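Local coordinates for packaging protein UL32 (PDB 6XF9) that forms a pentameric, zinc-binding ring required for herpesviral packaging and is thought to bring new capsids to the nuclear sites of genome cleavage, at residues 17-21 and 93-97; 68-74 and 102-107; 315-320 and 332-337; 425-430 and 462-467. One frame throughout, in Å; residues are numbered along the deposited sequence.

Contact 1 (17-21 and 93-97); sequences LQKLL and MAAAA
Leu-17 meets the small side chains of helix 89-106 with both of its methyl groups. Its CD2 lies 3.7 Å from CB of Ala-96. Its CD1 lies at the same distance from CB of Ala-97, so the leucine fork spans two successive alanines. From the next turn Leu-20 sends CD2 onto the same Ala-96 methyl. That pair, Leu-20 CD2 to Ala-96 CB, is 3.5 Å apart, slightly closer than two methyl groups normally sit. With CG of Leu-20 turned opposite the backbone N (chi1 176°), the two leucines close on Ala-96 from neighbouring turns. Met-93 supplies the long reach. Its chain bends at chi2 (58°) and brings CE to 4.1 Å from CD1 of Leu-21 and 4.2 Å from CD1 of Leu-17. The Met-93 and Leu-21 side chains cross at about a right angle.

This is a helix-helix packing of large residues against small ones. The short axes run roughly antiparallel, at 141°, and pass 10.8 Å apart. All six touching residues are buried, and the contact between the segments is wholly apolar.

Further helices enclose the pair. Ile-10 of helix 7-12 touches Leu-17 and Ala-97, and Leu-127 of helix 124-133 touches Leu-20 and Ala-96. Ile-231 of helix 225-235 packs on both Leu-21 and Met-93.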
loop_
_atom_site.group_PDB
_atom_site.type_symbol
_atom_site.label_atom_id
_atom_site.label_comp_id
_atom_site.label_asym_id
_atom_site.label_seq_id
_atom_site.Cartn_x
_atom_site.Cartn_y
_atom_site.Cartn_z
ATOM N N LEU D 17 -33.159 -36.205 26.098
ATOM C CA LEU D 17 -33.057 -35.380 24.892
ATOM C C LEU D 17 -33.958 -34.145 24.934
ATOM O O LEU D 17 -33.594 -33.104 24.366
ATOM C CB LEU D 17 -33.368 -36.216 23.663
ATOM C CG LEU D 17 -32.330 -37.301 23.389
ATOM C CD1 LEU D 17 -32.701 -37.960 22.078
ATOM C CD2 LEU D 17 -30.945 -36.702 23.344
ATOM N N GLN D 18 -35.126 -34.218 25.588
ATOM C CA GLN D 18 -35.918 -33.003 25.769
ATOM C C GLN D 18 -35.146 -31.976 26.572
ATOM O O GLN D 18 -35.246 -30.769 26.320
ATOM C CB GLN D 18 -37.227 -33.292 26.496
ATOM C CG GLN D 18 -38.355 -33.912 25.735
ATOM C CD GLN D 18 -39.474 -34.299 26.667
ATOM O OE1 GLN D 18 -39.325 -34.204 27.886
ATOM N NE2 GLN D 18 -40.623 -34.703 26.106
ATOM N N LYS D 19 -34.378 -32.435 27.558
ATOM C CA LYS D 19 -33.621 -31.501 28.379
ATOM C C LYS D 19 -32.523 -30.834 27.559
ATOM O O LYS D 19 -32.156 -29.691 27.837
ATOM C CB LYS D 19 -33.047 -32.209 29.607
ATOM C CG LYS D 19 -34.133 -32.885 30.495
ATOM C CD LYS D 19 -35.220 -31.877 30.929
ATOM C CE LYS D 19 -34.824 -30.913 32.051
ATOM N NZ LYS D 19 -36.003 -30.105 32.543
ATOM N N LEU D 20 -31.978 -31.548 26.561
ATOM C CA LEU D 20 -31.018 -30.953 25.627
ATOM C C LEU D 20 -31.691 -29.947 24.688
ATOM O O LEU D 20 -31.150 -28.861 24.445
ATOM C CB LEU D 20 -30.314 -32.041 24.807
ATOM C CG LEU D 20 -29.356 -31.571 23.718
ATOM C CD1 LEU D 20 -28.231 -30.789 24.338
ATOM C CD2 LEU D 20 -28.815 -32.735 22.932
ATOM N N LEU D 21 -32.849 -30.303 24.108
ATOM C CA LEU D 21 -33.533 -29.365 23.218
ATOM C C LEU D 21 -33.944 -28.089 23.951
ATOM O O LEU D 21 -33.812 -26.986 23.410
ATOM C CB LEU D 21 -34.759 -30.019 22.587
ATOM C CG LEU D 21 -34.598 -31.108 21.537
ATOM C CD1 LEU D 21 -35.959 -31.725 21.216
ATOM C CD2 LEU D 21 -33.984 -30.521 20.291
ATOM N N MET D 93 -28.320 -34.225 17.230
ATOM C CA MET D 93 -29.371 -34.954 17.934
ATOM C C MET D 93 -29.030 -36.439 18.026
ATOM O O MET D 93 -29.084 -37.031 19.108
ATOM C CB MET D 93 -30.694 -34.739 17.199
ATOM C CG MET D 93 -31.966 -35.259 17.858
ATOM S SD MET D 93 -32.321 -34.604 19.512
ATOM C CE MET D 93 -34.067 -34.964 19.550
ATOM N N ALA D 94 -28.674 -37.054 16.886
ATOM C CA ALA D 94 -28.345 -38.478 16.840
ATOM C C ALA D 94 -27.137 -38.809 17.705
ATOM O O ALA D 94 -27.114 -39.840 18.384
ATOM C CB ALA D 94 -28.099 -38.915 15.404
ATOM N N ALA D 95 -26.086 -37.994 17.640
ATOM C CA ALA D 95 -24.953 -38.221 18.529
ATOM C C ALA D 95 -25.354 -38.042 19.992
ATOM O O ALA D 95 -24.813 -38.719 20.868
ATOM C CB ALA D 95 -23.802 -37.287 18.162
ATOM N N ALA D 96 -26.286 -37.128 20.285
ATOM C CA ALA D 96 -26.767 -37.003 21.657
ATOM C C ALA D 96 -27.464 -38.278 22.098
ATOM O O ALA D 96 -27.100 -38.878 23.116
ATOM C CB ALA D 96 -27.731 -35.827 21.782
ATOM N N ALA D 97 -28.444 -38.729 21.306
ATOM C CA ALA D 97 -29.193 -39.936 21.638
ATOM C C ALA D 97 -28.267 -41.133 21.799
ATOM O O ALA D 97 -28.319 -41.839 22.812
ATOM C CB ALA D 97 -30.242 -40.210 20.557
#

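Contact 2 (68-74 and 102-107); sequences PMGFFED and IMHLHF
Phe-71 is the middle ring of three, with Phe-107 and His-106 as its two edge-to-face partners. The edge of Phe-107 points at the face of Phe-71 in a T-shaped pair, with planes at 82°. Phe-107 CE1 sits over the ring centre, 3.8 Å above the plane of Phe-71. The second pair turns the edge of Phe-71 toward the face of His-106. Here the ring centroids are 5.8 Å apart. CA of Phe-71 also lies over that imidazole face, toward its rim.

An apolar contact flanks the rings: CG2 of Ile-102 lies 3.5 Å from Phe-71 CE1. Pro-68 makes van der Waals contact at the imidazole edge, its CB 4.1 Å from His-106 ND1.

The polar link is a weak hydrogen bond. NE2 of His-106 approaches OD2 of Asp-74 to 2.6 Å, but the N-H to acceptor angle is only 127°. Carboxylate and imidazole planes are 58° apart. The other carboxylate oxygen, Asp-74 OD1, makes a salt bridge to Arg-398. The carboxylate may favour a protonated His-106, an effect that Arg-398 would partly offset.

Gly-70 is the N-cap of helix 71-83. The arrangement is an aromatic cluster of Phe-71, His-106 and Phe-107, joining the start of that helix to the C-terminal end of helix 89-106.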
loop_
_atom_site.group_PDB
_atom_site.type_symbol
_atom_site.label_atom_id
_atom_site.label_comp_id
_atom_site.label_asym_id
_atom_site.label_seq_id
_atom_site.Cartn_x
_atom_site.Cartn_y
_atom_site.Cartn_z
ATOM N N PRO D 68 -15.484 -51.969 31.470
ATOM C CA PRO D 68 -16.165 -52.857 30.523
ATOM C C PRO D 68 -15.222 -53.354 29.433
ATOM O O PRO D 68 -14.005 -53.240 29.573
ATOM C CB PRO D 68 -17.242 -51.955 29.917
ATOM C CG PRO D 68 -17.530 -50.956 30.985
ATOM C CD PRO D 68 -16.219 -50.710 31.678
ATOM N N MET D 69 -15.785 -53.897 28.358
ATOM C CA MET D 69 -14.987 -54.408 27.252
ATOM C C MET D 69 -15.584 -54.070 25.898
ATOM O O MET D 69 -14.985 -54.340 24.858
ATOM C CB MET D 69 -14.808 -55.923 27.379
ATOM C CG MET D 69 -14.157 -56.364 28.680
ATOM S SD MET D 69 -12.514 -55.659 28.912
ATOM C CE MET D 69 -11.655 -56.324 27.486
ATOM N N GLY D 70 -16.771 -53.476 25.915
ATOM C CA GLY D 70 -17.444 -53.163 24.691
ATOM C C GLY D 70 -17.811 -51.722 24.640
ATOM O O GLY D 70 -18.459 -51.341 23.720
ATOM N N PHE D 71 -17.514 -50.970 25.687
ATOM C CA PHE D 71 -17.749 -49.566 25.702
ATOM C C PHE D 71 -16.837 -48.959 24.712
ATOM O O PHE D 71 -17.216 -48.115 23.967
ATOM C CB PHE D 71 -17.369 -48.981 27.021
ATOM C CG PHE D 71 -17.337 -47.489 27.040
ATOM C CD1 PHE D 71 -18.481 -46.766 26.932
ATOM C CD2 PHE D 71 -16.168 -46.827 27.197
ATOM C CE1 PHE D 71 -18.455 -45.407 26.974
ATOM C CE2 PHE D 71 -16.130 -45.470 27.243
ATOM C CZ PHE D 71 -17.273 -44.762 27.132
ATOM N N PHE D 72 -15.616 -49.426 24.673
ATOM C CA PHE D 72 -14.712 -48.769 23.745
ATOM C C PHE D 72 -15.120 -49.033 22.307
ATOM O O PHE D 72 -14.821 -48.225 21.424
ATOM C CB PHE D 72 -13.304 -49.292 23.955
ATOM C CG PHE D 72 -12.721 -48.964 25.287
ATOM C CD1 PHE D 72 -12.196 -47.710 25.539
ATOM C CD2 PHE D 72 -12.703 -49.920 26.303
ATOM C CE1 PHE D 72 -11.633 -47.412 26.770
ATOM C CE2 PHE D 72 -12.148 -49.628 27.552
ATOM C CZ PHE D 72 -11.613 -48.369 27.787
ATOM N N GLU D 73 -15.778 -50.164 22.049
ATOM C CA GLU D 73 -16.238 -50.468 20.702
ATOM C C GLU D 73 -17.561 -49.800 20.379
ATOM O O GLU D 73 -17.824 -49.509 19.209
ATOM C CB GLU D 73 -16.388 -51.971 20.496
ATOM C CG GLU D 73 -15.104 -52.757 20.509
ATOM C CD GLU D 73 -15.369 -54.254 20.395
ATOM O OE1 GLU D 73 -14.472 -54.972 19.878
ATOM O OE2 GLU D 73 -16.494 -54.697 20.759
ATOM N N ASP D 74 -18.419 -49.563 21.370
ATOM C CA ASP D 74 -19.658 -48.874 21.022
ATOM C C ASP D 74 -19.414 -47.388 20.834
ATOM O O ASP D 74 -20.008 -46.763 19.948
ATOM C CB ASP D 74 -20.744 -49.107 22.081
ATOM C CG ASP D 74 -21.218 -50.551 22.132
ATOM O OD1 ASP D 74 -21.541 -51.133 21.062
ATOM O OD2 ASP D 74 -21.306 -51.080 23.263
ATOM N N ILE D 102 -25.192 -45.273 24.914
ATOM C CA ILE D 102 -23.911 -45.853 25.301
ATOM C C ILE D 102 -23.710 -45.737 26.806
ATOM O O ILE D 102 -23.084 -46.605 27.425
ATOM C CB ILE D 102 -22.762 -45.198 24.514
ATOM C CG1 ILE D 102 -22.786 -45.671 23.070
ATOM C CG2 ILE D 102 -21.401 -45.521 25.131
ATOM C CD1 ILE D 102 -21.935 -44.830 22.182
ATOM N N MET D 103 -24.261 -44.686 27.427
ATOM C CA MET D 103 -24.068 -44.480 28.861
ATOM C C MET D 103 -24.960 -45.386 29.706
ATOM O O MET D 103 -24.538 -45.846 30.774
ATOM C CB MET D 103 -24.370 -43.025 29.235
ATOM C CG MET D 103 -23.407 -42.003 28.693
ATOM S SD MET D 103 -21.855 -42.040 29.584
ATOM C CE MET D 103 -22.298 -41.322 31.159
ATOM N N HIS D 104 -26.183 -45.650 29.244
ATOM C CA HIS D 104 -27.078 -46.568 29.936
ATOM C C HIS D 104 -26.643 -48.024 29.804
ATOM O O HIS D 104 -26.917 -48.830 30.704
ATOM C CB HIS D 104 -28.485 -46.360 29.409
ATOM C CG HIS D 104 -29.100 -45.098 29.911
ATOM N ND1 HIS D 104 -29.864 -44.272 29.117
ATOM C CD2 HIS D 104 -29.022 -44.491 31.120
ATOM C CE1 HIS D 104 -30.261 -43.228 29.826
ATOM N NE2 HIS D 104 -29.759 -43.335 31.043
ATOM N N LEU D 105 -25.989 -48.389 28.696
ATOM C CA LEU D 105 -25.502 -49.757 28.533
ATOM C C LEU D 105 -24.310 -50.037 29.429
ATOM O O LEU D 105 -24.224 -51.109 30.044
ATOM C CB LEU D 105 -25.119 -50.034 27.082
ATOM C CG LEU D 105 -26.099 -50.470 26.007
ATOM C CD1 LEU D 105 -27.343 -49.646 26.000
ATOM C CD2 LEU D 105 -25.380 -50.318 24.699
ATOM N N HIS D 106 -23.355 -49.108 29.486
ATOM C CA HIS D 106 -22.059 -49.408 30.072
ATOM C C HIS D 106 -21.749 -48.677 31.370
ATOM O O HIS D 106 -20.765 -49.033 32.027
ATOM C CB HIS D 106 -20.949 -49.112 29.057
ATOM C CG HIS D 106 -21.115 -49.836 27.762
ATOM N ND1 HIS D 106 -20.393 -50.964 27.444
ATOM C CD2 HIS D 106 -21.919 -49.591 26.700
ATOM C CE1 HIS D 106 -20.740 -51.379 26.237
ATOM N NE2 HIS D 106 -21.665 -50.563 25.762
ATOM N N PHE D 107 -22.527 -47.643 31.679
ATOM C CA PHE D 107 -22.387 -46.894 32.921
ATOM C C PHE D 107 -23.768 -46.530 33.470
ATOM O O PHE D 107 -24.130 -45.355 33.491
ATOM C CB PHE D 107 -21.555 -45.630 32.698
ATOM C CG PHE D 107 -20.109 -45.900 32.399
ATOM C CD1 PHE D 107 -19.680 -46.090 31.097
ATOM C CD2 PHE D 107 -19.176 -45.963 33.423
ATOM C CE1 PHE D 107 -18.350 -46.339 30.818
ATOM C CE2 PHE D 107 -17.844 -46.210 33.151
ATOM C CZ PHE D 107 -17.430 -46.399 31.847
#

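Contact 3 (315-320 and 332-337); sequences LQCEVM and RIAFVL
The guanidinium of Arg-332 meets the backbone of Val-319 at its edge. The Val-319 oxygen lies only 6° out of the guanidinium plane. Arg-332 NH1 donates to Val-319 O at 3.1 Å, with a nearly straight N-H to acceptor angle of 167°. The donor also lies in the carbonyl plane. The motif is a helix-loop-helix pair: the axes of segments 315-320 and 332-337, on helices 308-321 and 329-338, cross at 111° and pass 9.2 Å apart. Arg-332 reaches back from the second helix to the C-terminal end of the first. Its chain is extended from CG to NE, which carries the flat group past the valine side chain. NE of Arg-332 donates to Val-327 O in the connecting loop, so the arginine ties that loop to both helices.

Between the helices the packing is mostly aliphatic. Val-319 presses CG2 on CG1 of Ile-333 at 3.8 Å and lays CG1 beside CB of Arg-332. Leu-315 brings CD1 to both Val-336 and Leu-337. Helix 360-369 covers this side, with Phe-368 on Val-319 and Ile-363 on Ile-333. On another side Phe-335 stacks on Phe-59 of a neighbouring subunit.

Glu-318 passes at a slant over Val-336, and its OE1 is hydrogen-bonded to Tyr-345 OH. Its other oxygen, Glu-318 OE2, rests 3.3 Å from CG1 of Val-336.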
loop_
_atom_site.group_PDB
_atom_site.type_symbol
_atom_site.label_atom_id
_atom_site.label_comp_id
_atom_site.label_asym_id
_atom_site.label_seq_id
_atom_site.Cartn_x
_atom_site.Cartn_y
_atom_site.Cartn_z
ATOM N N LEU D 315 -30.771 -34.984 -8.592
ATOM C CA LEU D 315 -31.378 -33.690 -8.888
ATOM C C LEU D 315 -30.350 -32.723 -9.474
ATOM O O LEU D 315 -30.643 -31.996 -10.435
ATOM C CB LEU D 315 -32.004 -33.113 -7.620
ATOM C CG LEU D 315 -32.623 -31.714 -7.674
ATOM C CD1 LEU D 315 -33.677 -31.579 -8.773
ATOM C CD2 LEU D 315 -33.178 -31.324 -6.312
ATOM N N GLN D 316 -29.133 -32.712 -8.923
ATOM C CA GLN D 316 -28.101 -31.840 -9.473
ATOM C C GLN D 316 -27.856 -32.144 -10.939
ATOM O O GLN D 316 -27.580 -31.228 -11.723
ATOM C CB GLN D 316 -26.802 -31.961 -8.682
ATOM C CG GLN D 316 -25.774 -30.941 -9.120
ATOM C CD GLN D 316 -24.492 -31.056 -8.343
ATOM O OE1 GLN D 316 -24.253 -32.057 -7.652
ATOM N NE2 GLN D 316 -23.694 -29.984 -8.369
ATOM N N CYS D 317 -27.862 -33.438 -11.307
ATOM C CA CYS D 317 -27.741 -33.834 -12.713
ATOM C C CYS D 317 -28.961 -33.398 -13.519
ATOM O O CYS D 317 -28.829 -32.998 -14.679
ATOM C CB CYS D 317 -27.520 -35.347 -12.838
ATOM S SG CYS D 317 -26.043 -35.952 -11.943
ATOM N N GLU D 318 -30.161 -33.481 -12.938
ATOM C CA GLU D 318 -31.331 -33.041 -13.688
ATOM C C GLU D 318 -31.252 -31.548 -13.943
ATOM O O GLU D 318 -31.554 -31.080 -15.049
ATOM C CB GLU D 318 -32.643 -33.325 -12.943
ATOM C CG GLU D 318 -33.130 -34.772 -12.798
ATOM C CD GLU D 318 -34.633 -34.829 -12.428
ATOM O OE1 GLU D 318 -35.004 -35.368 -11.362
ATOM O OE2 GLU D 318 -35.445 -34.219 -13.158
ATOM N N VAL D 319 -30.841 -30.786 -12.923
ATOM C CA VAL D 319 -30.749 -29.337 -13.058
ATOM C C VAL D 319 -29.706 -28.958 -14.112
ATOM O O VAL D 319 -29.947 -28.097 -14.967
ATOM C CB VAL D 319 -30.452 -28.707 -11.686
ATOM C CG1 VAL D 319 -30.131 -27.239 -11.857
ATOM C CG2 VAL D 319 -31.627 -28.917 -10.736
ATOM N N MET D 320 -28.551 -29.622 -14.095
ATOM C CA MET D 320 -27.505 -29.337 -15.070
ATOM C C MET D 320 -27.874 -29.840 -16.471
ATOM O O MET D 320 -27.749 -29.107 -17.459
ATOM C CB MET D 320 -26.205 -29.982 -14.603
ATOM C CG MET D 320 -25.672 -29.428 -13.304
ATOM S SD MET D 320 -25.434 -27.651 -13.397
ATOM C CE MET D 320 -23.670 -27.637 -13.783
ATOM N N ARG D 332 -34.037 -23.362 -13.640
ATOM C CA ARG D 332 -33.891 -24.791 -13.918
ATOM C C ARG D 332 -34.405 -25.628 -12.760
ATOM O O ARG D 332 -35.048 -26.665 -12.962
ATOM C CB ARG D 332 -32.431 -25.138 -14.146
ATOM C CG ARG D 332 -31.845 -24.656 -15.410
ATOM C CD ARG D 332 -30.375 -24.971 -15.458
ATOM N NE ARG D 332 -29.771 -24.415 -16.655
ATOM C CZ ARG D 332 -29.193 -25.132 -17.600
ATOM N NH1 ARG D 332 -29.126 -26.449 -17.473
ATOM N NH2 ARG D 332 -28.668 -24.522 -18.659
ATOM N N ILE D 333 -34.084 -25.217 -11.537
ATOM C CA ILE D 333 -34.582 -25.907 -10.359
ATOM C C ILE D 333 -36.105 -25.852 -10.320
ATOM O O ILE D 333 -36.774 -26.855 -10.036
ATOM C CB ILE D 333 -33.947 -25.288 -9.104
ATOM C CG1 ILE D 333 -32.448 -25.583 -9.082
ATOM C CG2 ILE D 333 -34.619 -25.798 -7.865
ATOM C CD1 ILE D 333 -31.644 -24.650 -8.206
ATOM N N ALA D 334 -36.680 -24.683 -10.602
ATOM C CA ALA D 334 -38.134 -24.579 -10.615
ATOM C C ALA D 334 -38.734 -25.444 -11.712
ATOM O O ALA D 334 -39.743 -26.117 -11.489
ATOM C CB ALA D 334 -38.567 -23.128 -10.778
ATOM N N PHE D 335 -38.111 -25.461 -12.896
ATOM C CA PHE D 335 -38.628 -26.269 -14.004
ATOM C C PHE D 335 -38.617 -27.757 -13.673
ATOM O O PHE D 335 -39.588 -28.465 -13.958
ATOM C CB PHE D 335 -37.819 -26.029 -15.283
ATOM C CG PHE D 335 -38.036 -24.661 -15.918
ATOM C CD1 PHE D 335 -38.884 -23.714 -15.335
ATOM C CD2 PHE D 335 -37.369 -24.318 -17.107
ATOM C CE1 PHE D 335 -39.061 -22.466 -15.932
ATOM C CE2 PHE D 335 -37.547 -23.072 -17.705
ATOM C CZ PHE D 335 -38.392 -22.149 -17.118
ATOM N N VAL D 336 -37.524 -28.260 -13.093
ATOM C CA VAL D 336 -37.461 -29.683 -12.751
ATOM C C VAL D 336 -38.533 -30.046 -11.730
ATOM O O VAL D 336 -39.202 -31.073 -11.855
ATOM C CB VAL D 336 -36.055 -30.050 -12.247
ATOM C CG1 VAL D 336 -36.099 -31.377 -11.538
ATOM C CG2 VAL D 336 -35.083 -30.097 -13.411
ATOM N N LEU D 337 -38.731 -29.202 -10.726
ATOM C CA LEU D 337 -39.619 -29.495 -9.605
ATOM C C LEU D 337 -41.052 -28.995 -9.762
ATOM O O LEU D 337 -41.847 -29.214 -8.843
ATOM C CB LEU D 337 -39.042 -28.906 -8.313
ATOM C CG LEU D 337 -37.681 -29.425 -7.844
ATOM C CD1 LEU D 337 -37.437 -28.837 -6.497
ATOM C CD2 LEU D 337 -37.680 -30.952 -7.748
#

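Contact 4 (425-430 and 462-467); sequences FKGLQN and TSHLYA
Gln-429 reaches across to the chain end, where its NE2 lies 2.9 Å from Tyr-466 O. The angle at the hydrogen is 125°, so the bond is weak. CG of Gln-429 is opposite the backbone N (chi1 -151°) and the chain is extended beyond it, which brings the amide to the C-terminal residues. Lys-426 curls toward the same place through bends at chi2 and chi3. Its NZ donates to Gln-429 OE1 at 2.9 Å, from above the carbonyl plane. The amide, held at both ends, is the tight part of the contact.

The reach of Lys-426 to the terminal carboxylate is loose: NZ makes a weak hydrogen bond to Ala-467 O and a long salt bridge, 3.6 Å, to Ala-467 OXT. Stronger partners are Asp-370 for the lysine and Lys-365 for OXT.

Toward Ser-463, itself partly exposed, there are van der Waals contacts and no polar bond. Phe-425 offers its ring edge, with CZ 4.0 Å from Ser-463 N, and Leu-428 CD1 stays 3.8 Å from Ser-463 OG.

Helix 435-451 packs on Phe-425 and Leu-428 of helix 416-430, while helix 360-369 covers Thr-462 and Tyr-466. From the paired strands 292-293 and 288-289, Thr-292 and Lys-289 bond to Ala-467 N and His-464 O.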
loop_
_atom_site.group_PDB
_atom_site.type_symbol
_atom_site.label_atom_id
_atom_site.label_comp_id
_atom_site.label_asym_id
_atom_site.label_seq_id
_atom_site.Cartn_x
_atom_site.Cartn_y
_atom_site.Cartn_z
ATOM N N PHE D 425 -15.990 -18.564 6.633
ATOM C CA PHE D 425 -16.955 -17.950 5.718
ATOM C C PHE D 425 -18.353 -17.885 6.329
ATOM O O PHE D 425 -18.985 -16.825 6.344
ATOM C CB PHE D 425 -16.973 -18.723 4.402
ATOM C CG PHE D 425 -17.991 -18.225 3.415
ATOM C CD1 PHE D 425 -17.704 -17.170 2.570
ATOM C CD2 PHE D 425 -19.222 -18.839 3.306
ATOM C CE1 PHE D 425 -18.634 -16.723 1.649
ATOM C CE2 PHE D 425 -20.157 -18.409 2.389
ATOM C CZ PHE D 425 -19.861 -17.343 1.557
ATOM N N LYS D 426 -18.861 -18.999 6.854
ATOM C CA LYS D 426 -20.150 -18.928 7.538
ATOM C C LYS D 426 -20.123 -17.879 8.646
ATOM O O LYS D 426 -21.171 -17.335 9.024
ATOM C CB LYS D 426 -20.538 -20.303 8.090
ATOM C CG LYS D 426 -20.774 -21.343 7.010
ATOM C CD LYS D 426 -21.674 -20.808 5.897
ATOM C CE LYS D 426 -23.122 -21.032 6.232
ATOM N NZ LYS D 426 -24.034 -20.252 5.369
ATOM N N GLY D 427 -18.943 -17.629 9.218
ATOM C CA GLY D 427 -18.829 -16.629 10.269
ATOM C C GLY D 427 -18.959 -15.209 9.760
ATOM O O GLY D 427 -19.628 -14.376 10.378
ATOM N N LEU D 428 -18.296 -14.892 8.645
ATOM C CA LEU D 428 -18.451 -13.545 8.115
ATOM C C LEU D 428 -19.890 -13.308 7.674
ATOM O O LEU D 428 -20.393 -12.182 7.757
ATOM C CB LEU D 428 -17.470 -13.298 6.961
ATOM C CG LEU D 428 -17.572 -14.052 5.646
ATOM C CD1 LEU D 428 -18.714 -13.572 4.773
ATOM C CD2 LEU D 428 -16.290 -13.855 4.886
ATOM N N GLN D 429 -20.577 -14.370 7.271
ATOM C CA GLN D 429 -21.959 -14.336 6.805
ATOM C C GLN D 429 -22.975 -14.170 7.935
ATOM O O GLN D 429 -24.108 -13.752 7.681
ATOM C CB GLN D 429 -22.211 -15.619 6.013
ATOM C CG GLN D 429 -23.224 -15.541 4.945
ATOM C CD GLN D 429 -23.259 -16.814 4.139
ATOM O OE1 GLN D 429 -22.740 -17.830 4.570
ATOM N NE2 GLN D 429 -23.853 -16.763 2.953
ATOM N N ASN D 430 -22.632 -14.556 9.161
ATOM C CA ASN D 430 -23.586 -14.548 10.268
ATOM C C ASN D 430 -23.132 -13.661 11.426
ATOM O O ASN D 430 -23.719 -13.744 12.513
ATOM C CB ASN D 430 -23.806 -15.975 10.800
ATOM C CG ASN D 430 -24.584 -16.882 9.837
ATOM O OD1 ASN D 430 -25.723 -16.591 9.431
ATOM N ND2 ASN D 430 -23.947 -17.993 9.454
ATOM N N THR D 462 -22.165 -15.677 -3.279
ATOM C CA THR D 462 -22.937 -16.405 -2.274
ATOM C C THR D 462 -23.178 -15.563 -1.043
ATOM O O THR D 462 -24.290 -15.538 -0.512
ATOM C CB THR D 462 -22.236 -17.697 -1.871
ATOM O OG1 THR D 462 -22.045 -18.505 -3.028
ATOM C CG2 THR D 462 -23.064 -18.458 -0.837
ATOM N N SER D 463 -22.149 -14.876 -0.561
ATOM C CA SER D 463 -22.339 -14.058 0.630
ATOM C C SER D 463 -23.318 -12.924 0.386
ATOM O O SER D 463 -24.076 -12.551 1.294
ATOM C CB SER D 463 -21.018 -13.473 1.093
ATOM O OG SER D 463 -21.289 -12.610 2.179
ATOM N N HIS D 464 -23.322 -12.357 -0.824
ATOM C CA HIS D 464 -24.313 -11.328 -1.113
ATOM C C HIS D 464 -25.714 -11.933 -1.100
ATOM O O HIS D 464 -26.634 -11.365 -0.503
ATOM C CB HIS D 464 -24.020 -10.631 -2.452
ATOM C CG HIS D 464 -22.939 -9.583 -2.376
ATOM N ND1 HIS D 464 -23.051 -8.438 -1.612
ATOM C CD2 HIS D 464 -21.766 -9.463 -3.056
ATOM C CE1 HIS D 464 -21.962 -7.697 -1.768
ATOM N NE2 HIS D 464 -21.171 -8.290 -2.649
ATOM N N LEU D 465 -25.879 -13.126 -1.685
ATOM C CA LEU D 465 -27.214 -13.653 -1.969
ATOM C C LEU D 465 -27.915 -14.252 -0.737
ATOM O O LEU D 465 -29.064 -13.891 -0.446
ATOM C CB LEU D 465 -27.128 -14.709 -3.076
ATOM C CG LEU D 465 -26.871 -14.282 -4.536
ATOM C CD1 LEU D 465 -26.967 -15.483 -5.510
ATOM C CD2 LEU D 465 -27.761 -13.111 -4.973
ATOM N N TYR D 466 -27.245 -15.130 0.025
ATOM C CA TYR D 466 -27.947 -16.083 0.890
ATOM C C TYR D 466 -27.465 -16.036 2.344
ATOM O O TYR D 466 -26.430 -15.447 2.682
ATOM C CB TYR D 466 -27.797 -17.521 0.360
ATOM C CG TYR D 466 -28.389 -17.717 -1.018
ATOM C CD1 TYR D 466 -29.638 -17.220 -1.323
ATOM C CD2 TYR D 466 -27.690 -18.369 -2.011
ATOM C CE1 TYR D 466 -30.199 -17.378 -2.574
ATOM C CE2 TYR D 466 -28.234 -18.533 -3.276
ATOM C CZ TYR D 466 -29.489 -18.025 -3.549
ATOM O OH TYR D 466 -30.044 -18.154 -4.804
ATOM N N ALA D 467 -28.270 -16.668 3.205
ATOM C CA ALA D 467 -27.994 -16.832 4.637
ATOM C C ALA D 467 -27.195 -18.095 4.905
ATOM O O ALA D 467 -26.549 -18.205 5.961
ATOM C CB ALA D 467 -29.291 -16.869 5.440
ATOM O OXT ALA D 467 -27.190 -19.017 4.071
#

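Contacts 1 and 2 share helix 89-106. Their centres are about 18 Å apart, and their nearest atoms about 5 Å. Both lie near the first zinc site, of Cys-52, Cys-55, His-130 and Cys-136: the side chains of Ala-96 and Phe-71 are about 11 Å and 10 Å from that of His-130. Contacts 3 and 4 both lie near another zinc site, of Cys-296, Cys-299, His-366 and Cys-373. Leu-315 is about 11 Å from its metal and Lys-426 about 8 Å, measured from the side chains. Contacts 2 and 3 lie on opposite sides of the chain's centre, about 46 Å apart between centres. Contacts 3 and 4 both touch a neighbouring subunit of the pentamer.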